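Local coordinates for tegument protein UL51 (PDB 6T5A) that probably takes part in egress of virus particles from the perinuclear space and in secondary envelopment of cytoplasmic capsids at membranes derived from the trans-Golgi network, at residues T68-M73 with L105-M110. The protein carries 1 engineered substitution. Numbering follows the deposited sequence.
Sequences TYHACM and LADTCM
Segments 68-73 and 105-110 run roughly antiparallel, their axes approaching to 8.7 Å at an angle of 154°, and the backbones come nearest where CA of Tyr69 lies 4.9 Å from CA of Ala106. This shows how small side chains let helices close in: CB of Cys72 sits 3.7 Å from CB of Ala106, and the methylene of Tyr69 packs on that of Cys109. Each cysteine turns its thiol back beside its own backbone N, Cys72 with chi1 -68°, and thereby alongside the other helix. SG of Cys72 lies 3.7 Å from CG of Leu105, while SG of Cys109 meets CG2 of Thr68 at 3.6 Å; OG1 of Thr68 is hydrogen-bonded to O of Ala64 in its own helix. The parent helices, 63-82 and 94-117, form an antiparallel helical hairpin in the UL51 family region. On one flank the Tyr69 ring, its CG anti to the backbone N (chi1 173°), presents an edge to O of Ala106, 3.7 Å from CD1. CG of Met73 lies over one face near the rim, and the bent end of Met110 brings CE obliquely to within 3.5 Å of CE1 of Tyr69. Apolar side chains of another protein's chain also pack on Tyr69 and Met110.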
loop_
_atom_site.group_PDB
_atom_site.type_symbol
_atom_site.label_atom_id
_atom_site.label_comp_id
_atom_site.label_asym_id
_atom_site.label_seq_id
_atom_site.Cartn_x
_atom_site.Cartn_y
_atom_site.Cartn_z
ATOM N N THR A 68 26.354 10.528 41.120
ATOM C CA THR A 68 26.487 11.390 42.299
ATOM C C THR A 68 25.504 10.963 43.388
ATOM O O THR A 68 25.890 10.850 44.553
ATOM C CB THR A 68 26.413 12.872 41.926
ATOM O OG1 THR A 68 27.424 13.136 40.947
ATOM C CG2 THR A 68 26.631 13.796 43.137
ATOM N N TYR A 69 24.255 10.673 42.997
ATOM C CA TYR A 69 23.220 10.181 43.908
ATOM C C TYR A 69 23.709 8.886 44.560
ATOM O O TYR A 69 23.631 8.739 45.780
ATOM C CB TYR A 69 21.901 9.957 43.143
ATOM C CG TYR A 69 20.830 9.287 43.973
ATOM C CD1 TYR A 69 20.019 10.029 44.828
ATOM C CD2 TYR A 69 20.648 7.908 43.929
ATOM C CE1 TYR A 69 19.047 9.415 45.615
ATOM C CE2 TYR A 69 19.676 7.284 44.706
ATOM C CZ TYR A 69 18.879 8.041 45.548
ATOM O OH TYR A 69 17.913 7.440 46.306
ATOM N N HIS A 70 24.229 7.948 43.735
ATOM C CA HIS A 70 24.769 6.685 44.222
ATOM C C HIS A 70 25.913 6.896 45.231
ATOM O O HIS A 70 25.934 6.222 46.258
ATOM C CB HIS A 70 25.208 5.803 43.048
ATOM C CG HIS A 70 25.833 4.504 43.456
ATOM N ND1 HIS A 70 25.098 3.512 44.085
ATOM C CD2 HIS A 70 27.099 4.064 43.279
ATOM C CE1 HIS A 70 25.938 2.507 44.270
ATOM N NE2 HIS A 70 27.151 2.792 43.795
ATOM N N ALA A 71 26.845 7.838 44.956
ATOM C CA ALA A 71 27.946 8.130 45.879
ATOM C C ALA A 71 27.423 8.616 47.241
ATOM O O ALA A 71 27.940 8.192 48.290
ATOM C CB ALA A 71 28.896 9.153 45.273
ATOM N N CYS A 72 26.363 9.463 47.226
ATOM C CA CYS A 72 25.707 9.948 48.448
ATOM C C CYS A 72 25.159 8.794 49.228
ATOM O O CYS A 72 25.313 8.772 50.448
ATOM C CB CYS A 72 24.604 10.958 48.137
ATOM S SG CYS A 72 25.216 12.516 47.472
ATOM N N MET A 73 24.501 7.849 48.534
ATOM C CA MET A 73 23.865 6.694 49.179
ATOM C C MET A 73 24.918 5.742 49.771
ATOM O O MET A 73 24.714 5.225 50.860
ATOM C CB MET A 73 22.898 5.969 48.215
ATOM C CG MET A 73 21.738 6.847 47.715
ATOM S SD MET A 73 20.852 7.798 49.009
ATOM C CE MET A 73 20.072 6.509 49.848
ATOM N N LEU A 105 22.559 16.592 49.354
ATOM C CA LEU A 105 23.132 16.470 48.016
ATOM C C LEU A 105 22.369 15.423 47.195
ATOM O O LEU A 105 22.059 15.689 46.031
ATOM C CB LEU A 105 24.657 16.221 48.042
ATOM C CG LEU A 105 25.401 16.138 46.667
ATOM C CD1 LEU A 105 25.228 17.417 45.819
ATOM C CD2 LEU A 105 26.882 15.840 46.856
ATOM N N ALA A 106 22.000 14.273 47.818
ATOM C CA ALA A 106 21.210 13.225 47.160
ATOM C C ALA A 106 19.840 13.793 46.747
ATOM O O ALA A 106 19.404 13.558 45.620
ATOM C CB ALA A 106 21.034 12.027 48.079
ATOM N N ASP A 107 19.194 14.590 47.638
ATOM C CA ASP A 107 17.909 15.238 47.344
ATOM C C ASP A 107 18.016 16.170 46.134
ATOM O O ASP A 107 17.134 16.155 45.281
ATOM C CB ASP A 107 17.385 16.015 48.575
ATOM C CG ASP A 107 16.818 15.157 49.699
ATOM O OD1 ASP A 107 16.646 13.934 49.492
ATOM O OD2 ASP A 107 16.547 15.709 50.785
ATOM N N THR A 108 19.118 16.945 46.044
ATOM C CA THR A 108 19.388 17.859 44.922
ATOM C C THR A 108 19.524 17.079 43.601
ATOM O O THR A 108 18.931 17.478 42.595
ATOM C CB THR A 108 20.594 18.753 45.253
ATOM O OG1 THR A 108 20.275 19.486 46.432
ATOM C CG2 THR A 108 20.928 19.734 44.147
ATOM N N CYS A 109 20.264 15.946 43.623
ATOM C CA CYS A 109 20.448 15.071 42.459
ATOM C C CYS A 109 19.127 14.518 42.013
ATOM O O CYS A 109 18.833 14.530 40.821
ATOM C CB CYS A 109 21.430 13.947 42.771
ATOM S SG CYS A 109 23.135 14.499 42.947
ATOM N N MET A 110 18.336 14.024 42.975
ATOM C CA MET A 110 17.024 13.448 42.739
ATOM C C MET A 110 16.091 14.484 42.117
ATOM O O MET A 110 15.460 14.160 41.117
ATOM C CB MET A 110 16.450 12.891 44.040
ATOM C CG MET A 110 15.318 11.926 43.838
ATOM S SD MET A 110 14.509 11.432 45.382
ATOM C CE MET A 110 15.897 10.849 46.327
#